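Local coordinates for variant surface glycoprotein MITAT 1.1 (Trypanosoma brucei brucei, PDB 5LY9) that forms the coat on the parasite surface, whose antigenically distinct versions let the trypanosome evade the host immune response, at residues Ala1-Thr9 with Leu193-Tyr201. Sequence-based numbering, arbitrary orientation.
Sequences AERTGLKAT and LSGHSTNGY
Arg3 and Ser194 bring the two backbones closest, their CA atoms 5.3 Å apart, where a type II beta turn over Ala1-Thr4 meets the loop 193-201 in this N-terminal part of an A-type variant surface glycoprotein, far from the centre of the elongated chain. Glu2 is the main polar link. Its chain runs extended, with CG anti to the backbone N (chi1 -170°), and delivers a buried carboxylate to two donors. Ser194 OG gives its proton to the anti lone pair of Glu2 OE2 at 2.6 Å, while Asn199 ND2 reaches Glu2 OE1 at 3.0 Å in a nearly straight bond (177°), from the syn side but tilted out of the carboxylate plane. A water donating to Glu2 OE2 also accepts from Asn199 N and bonds His196 ND1, so the long glutamate ties Ser194, Asn199 and, through water, His196 together. Serine suits its place because Ser194 OG also accepts from His196 N, closing an ST turn that fixes the hydroxyl.

Arg3 folds back, bent at chi2, and lays its guanidinium nearly parallel to the Asn199 amide, planes 13° apart, with Asn199 CB over one face. Asparagine thus offers both a flat surface and an N-H; a water links Arg3 NE to Asn199 O. Nearer helix 8-21, Leu193 CD1 loosely approaches Leu6 CB at 4.4 Å; both leucines also pack on Met218 of strand 218-220, an apolar patch suiting their branched side chains. Arginine is long enough to reach back to its own turn, Arg3 NH1 donating to Glu2 O at 2.9 Å from above the carbonyl plane.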
ATOM      1  N   ALA A   1     -32.222 -19.320 -21.994  1.00 25.98           N
ATOM      2  CA  ALA A   1     -33.254 -20.110 -21.283  1.00 25.64           C
ATOM      3  C   ALA A   1     -32.854 -20.203 -19.803  1.00 26.47           C
ATOM      4  O   ALA A   1     -31.675 -20.114 -19.447  1.00 26.02           O
ATOM      5  CB  ALA A   1     -33.374 -21.513 -21.879  1.00 26.52           C
ATOM      6  N   GLU A   2     -33.845 -20.424 -18.956  1.00 25.77           N
ATOM      7  CA  GLU A   2     -33.571 -20.772 -17.551  1.00 25.37           C
ATOM      8  C   GLU A   2     -32.601 -21.922 -17.461  1.00 24.71           C
ATOM      9  O   GLU A   2     -32.660 -22.875 -18.260  1.00 25.18           O
ATOM     10  CB  GLU A   2     -34.897 -21.218 -16.880  1.00 26.87           C
ATOM     11  CG  GLU A   2     -34.812 -21.369 -15.359  1.00 27.55           C
ATOM     12  CD  GLU A   2     -35.849 -22.303 -14.721  1.00 28.85           C
ATOM     13  OE1 GLU A   2     -36.716 -22.854 -15.477  1.00 29.50           O
ATOM     14  OE2 GLU A   2     -35.782 -22.492 -13.468  1.00 28.03           O
ATOM     15  N   ARG A   3     -31.682 -21.799 -16.538  1.00 24.50           N
ATOM     16  CA  ARG A   3     -30.769 -22.836 -16.151  1.00 24.01           C
ATOM     17  C   ARG A   3     -29.834 -23.499 -17.219  1.00 23.85           C
ATOM     18  O   ARG A   3     -29.289 -24.572 -16.938  1.00 25.22           O
ATOM     19  CB  ARG A   3     -31.435 -23.892 -15.246  1.00 25.03           C
ATOM     20  CG  ARG A   3     -32.487 -24.850 -15.775  1.00 26.05           C
ATOM     21  CD  ARG A   3     -32.088 -25.740 -16.941  1.00 25.83           C
ATOM     22  NE  ARG A   3     -33.210 -26.675 -17.272  1.00 27.87           N
ATOM     23  CZ  ARG A   3     -34.252 -26.349 -18.014  1.00 28.08           C
ATOM     24  NH1 ARG A   3     -34.361 -25.160 -18.608  1.00 28.81           N
ATOM     25  NH2 ARG A   3     -35.219 -27.264 -18.217  1.00 29.17           N
ATOM     26  N   THR A   4     -29.550 -22.802 -18.297  1.00 23.46           N
ATOM     27  CA  THR A   4     -28.384 -23.170 -19.153  1.00 23.94           C
ATOM     28  C   THR A   4     -27.154 -22.405 -18.695  1.00 24.28           C
ATOM     29  O   THR A   4     -27.247 -21.440 -17.874  1.00 24.81           O
ATOM     30  CB  THR A   4     -28.690 -22.975 -20.616  1.00 24.43           C
ATOM     31  OG1 THR A   4     -29.063 -21.604 -20.844  1.00 24.63           O
ATOM     32  CG2 THR A   4     -29.823 -23.965 -21.028  1.00 26.49           C
ATOM     33  N   GLY A   5     -25.989 -22.853 -19.126  1.00 22.79           N
ATOM     34  CA  GLY A   5     -24.782 -22.201 -18.773  1.00 24.12           C
ATOM     35  C   GLY A   5     -24.610 -20.778 -19.245  1.00 23.87           C
ATOM     36  O   GLY A   5     -25.304 -20.264 -20.088  1.00 23.08           O
ATOM     37  N   LEU A   6     -23.611 -20.155 -18.689  1.00 23.21           N
ATOM     38  CA  LEU A   6     -23.287 -18.798 -19.051  1.00 24.57           C
ATOM     39  C   LEU A   6     -22.433 -18.750 -20.363  1.00 24.39           C
ATOM     40  O   LEU A   6     -21.377 -19.424 -20.461  1.00 23.54           O
ATOM     41  CB  LEU A   6     -22.503 -18.219 -17.897  1.00 24.34           C
ATOM     42  CG  LEU A   6     -22.382 -16.742 -17.779  1.00 25.76           C
ATOM     43  CD1 LEU A   6     -23.789 -16.125 -17.628  1.00 25.98           C
ATOM     44  CD2 LEU A   6     -21.482 -16.390 -16.568  1.00 25.72           C
ATOM     45  N   LYS A   7     -22.922 -18.001 -21.373  1.00 24.23           N
ATOM     46  CA  LYS A   7     -22.172 -17.832 -22.632  1.00 24.85           C
ATOM     47  C   LYS A   7     -20.846 -17.108 -22.410  1.00 24.32           C
ATOM     48  O   LYS A   7     -20.765 -16.258 -21.500  1.00 23.66           O
ATOM     49  CB  LYS A   7     -22.967 -17.022 -23.656  1.00 25.23           C
ATOM     50  CG  LYS A   7     -24.273 -17.674 -24.107  1.00 27.41           C
ATOM     51  CD  LYS A   7     -25.054 -16.650 -24.924  1.00 28.68           C
ATOM     52  CE  LYS A   7     -26.262 -17.198 -25.637  1.00 29.67           C
ATOM     53  NZ  LYS A   7     -26.866 -16.173 -26.524  1.00 30.02           N
ATOM     54  N   ALA A   8     -19.887 -17.394 -23.271  1.00 23.16           N
ATOM     55  CA  ALA A   8     -18.624 -16.727 -23.311  1.00 23.32           C
ATOM     56  C   ALA A   8     -18.758 -15.223 -23.486  1.00 24.46           C
ATOM     57  O   ALA A   8     -17.924 -14.489 -22.993  1.00 23.41           O
ATOM     58  CB  ALA A   8     -17.754 -17.334 -24.435  1.00 24.08           C
ATOM     59  N   THR A   9     -19.819 -14.725 -24.125  1.00 24.45           N
ATOM     60  CA  THR A   9     -20.028 -13.278 -24.252  1.00 24.84           C
ATOM     61  C   THR A   9     -20.161 -12.649 -22.852  1.00 25.68           C
ATOM     62  O   THR A   9     -19.824 -11.463 -22.686  1.00 25.97           O
ATOM     63  CB  THR A   9     -21.286 -12.939 -25.066  1.00 24.96           C
ATOM     64  OG1 THR A   9     -22.363 -13.677 -24.533  1.00 26.39           O
ATOM     65  CG2 THR A   9     -21.102 -13.235 -26.504  1.00 26.07           C
ATOM     66  N   LEU A 193     -27.653 -21.532 -11.763  1.00 24.51           N
ATOM     67  CA  LEU A 193     -28.113 -20.249 -12.241  1.00 25.06           C
ATOM     68  C   LEU A 193     -29.614 -20.075 -12.157  1.00 24.41           C
ATOM     69  O   LEU A 193     -30.153 -19.048 -12.651  1.00 24.29           O
ATOM     70  CB  LEU A 193     -27.585 -19.967 -13.651  1.00 24.41           C
ATOM     71  CG  LEU A 193     -26.062 -19.854 -13.699  1.00 26.90           C
ATOM     72  CD1 LEU A 193     -25.606 -19.569 -15.103  1.00 27.57           C
ATOM     73  CD2 LEU A 193     -25.488 -18.800 -12.785  1.00 27.15           C
ATOM     74  N   SER A 194     -30.333 -21.043 -11.579  1.00 24.67           N
ATOM     75  CA  SER A 194     -31.783 -20.818 -11.321  1.00 23.99           C
ATOM     76  C   SER A 194     -32.100 -21.247  -9.929  1.00 25.15           C
ATOM     77  O   SER A 194     -31.734 -22.344  -9.516  1.00 24.91           O
ATOM     78  CB  SER A 194     -32.712 -21.551 -12.303  1.00 24.50           C
ATOM     79  OG  SER A 194     -34.057 -21.532 -11.788  1.00 24.47           O
ATOM     80  N   GLY A 195     -32.680 -20.320  -9.170  1.00 24.03           N
ATOM     81  CA  GLY A 195     -33.159 -20.625  -7.807  1.00 24.33           C
ATOM     82  C   GLY A 195     -34.636 -21.073  -7.772  1.00 24.75           C
ATOM     83  O   GLY A 195     -35.266 -21.059  -6.696  1.00 25.50           O
ATOM     84  N   HIS A 196     -35.197 -21.506  -8.893  1.00 24.11           N
ATOM     85  CA  HIS A 196     -36.539 -22.091  -8.910  1.00 26.27           C
ATOM     86  C   HIS A 196     -36.458 -23.599  -8.867  1.00 26.99           C
ATOM     87  O   HIS A 196     -35.584 -24.198  -9.474  1.00 27.08           O
ATOM     88  CB  HIS A 196     -37.332 -21.555 -10.093  1.00 26.67           C
ATOM     89  CG  HIS A 196     -38.763 -21.940 -10.046  1.00 27.98           C
ATOM     90  ND1 HIS A 196     -39.219 -23.103 -10.615  1.00 28.49           N
ATOM     91  CD2 HIS A 196     -39.835 -21.312  -9.498  1.00 28.52           C
ATOM     92  CE1 HIS A 196     -40.525 -23.207 -10.388  1.00 29.87           C
ATOM     93  NE2 HIS A 196     -40.924 -22.127  -9.723  1.00 29.64           N
ATOM     94  N   SER A 197     -37.394 -24.266  -8.206  1.00 27.50           N
ATOM     95  CA  SER A 197     -37.202 -25.697  -7.859  1.00 29.30           C
ATOM     96  C   SER A 197     -37.549 -26.746  -8.960  1.00 29.80           C
ATOM     97  O   SER A 197     -37.119 -27.875  -8.889  1.00 30.65           O
ATOM     98  CB  SER A 197     -38.030 -26.056  -6.605  1.00 31.47           C
ATOM     99  OG  SER A 197     -39.342 -25.582  -6.798  1.00 34.23           O
ATOM    100  N   THR A 198     -38.319 -26.369  -9.954  1.00 29.59           N
ATOM    101  CA  THR A 198     -38.735 -27.367 -10.975  1.00 30.63           C
ATOM    102  C   THR A 198     -37.540 -27.747 -11.825  1.00 30.96           C
ATOM    103  O   THR A 198     -37.292 -28.953 -12.021  1.00 30.23           O
ATOM    104  CB  THR A 198     -39.822 -26.799 -11.854  1.00 31.38           C
ATOM    105  OG1 THR A 198     -40.918 -26.417 -11.028  1.00 30.59           O
ATOM    106  CG2 THR A 198     -40.265 -27.835 -12.920  1.00 34.80           C
ATOM    107  N   ASN A 199     -36.782 -26.750 -12.336  1.00 27.86           N
ATOM    108  CA  ASN A 199     -35.614 -27.038 -13.182  1.00 27.68           C
ATOM    109  C   ASN A 199     -34.266 -26.551 -12.611  1.00 26.23           C
ATOM    110  O   ASN A 199     -33.222 -26.953 -13.098  1.00 27.92           O
ATOM    111  CB  ASN A 199     -35.740 -26.345 -14.513  1.00 29.20           C
ATOM    112  CG  ASN A 199     -37.026 -26.670 -15.227  1.00 29.39           C
ATOM    113  OD1 ASN A 199     -37.402 -27.829 -15.297  1.00 29.28           O
ATOM    114  ND2 ASN A 199     -37.674 -25.656 -15.764  1.00 29.21           N
ATOM    115  N   GLY A 200     -34.323 -25.709 -11.605  1.00 25.52           N
ATOM    116  CA  GLY A 200     -33.101 -25.185 -11.001  1.00 24.93           C
ATOM    117  C   GLY A 200     -32.522 -25.933  -9.845  1.00 25.10           C
ATOM    118  O   GLY A 200     -32.811 -27.133  -9.622  1.00 25.14           O
ATOM    119  N   TYR A 201     -31.696 -25.211  -9.093  1.00 23.81           N
ATOM    120  CA  TYR A 201     -30.920 -25.730  -8.001  1.00 23.85           C
ATOM    121  C   TYR A 201     -31.735 -26.357  -6.855  1.00 24.90           C
ATOM    122  O   TYR A 201     -31.496 -27.501  -6.520  1.00 26.68           O
ATOM    123  CB  TYR A 201     -29.933 -24.664  -7.491  1.00 23.71           C
ATOM    124  CG  TYR A 201     -29.300 -25.027  -6.152  1.00 23.75           C
ATOM    125  CD1 TYR A 201     -28.191 -25.839  -6.120  1.00 24.65           C
ATOM    126  CD2 TYR A 201     -29.902 -24.673  -4.931  1.00 24.40           C
ATOM    127  CE1 TYR A 201     -27.646 -26.237  -4.896  1.00 25.89           C
ATOM    128  CE2 TYR A 201     -29.354 -25.034  -3.704  1.00 23.49           C
ATOM    129  CZ  TYR A 201     -28.263 -25.849  -3.688  1.00 24.85           C
ATOM    130  OH  TYR A 201     -27.687 -26.188  -2.512  1.00 25.87           O
TER
HETATM  131  O   HOH W   1     -37.643 -24.129 -12.535  1.00 26.88           O
HETATM  132  O   HOH W   2     -31.384 -19.264 -14.994  1.00 23.17           O
HETATM  133  O   HOH W   3     -32.707 -28.814 -15.086  1.00 31.01           O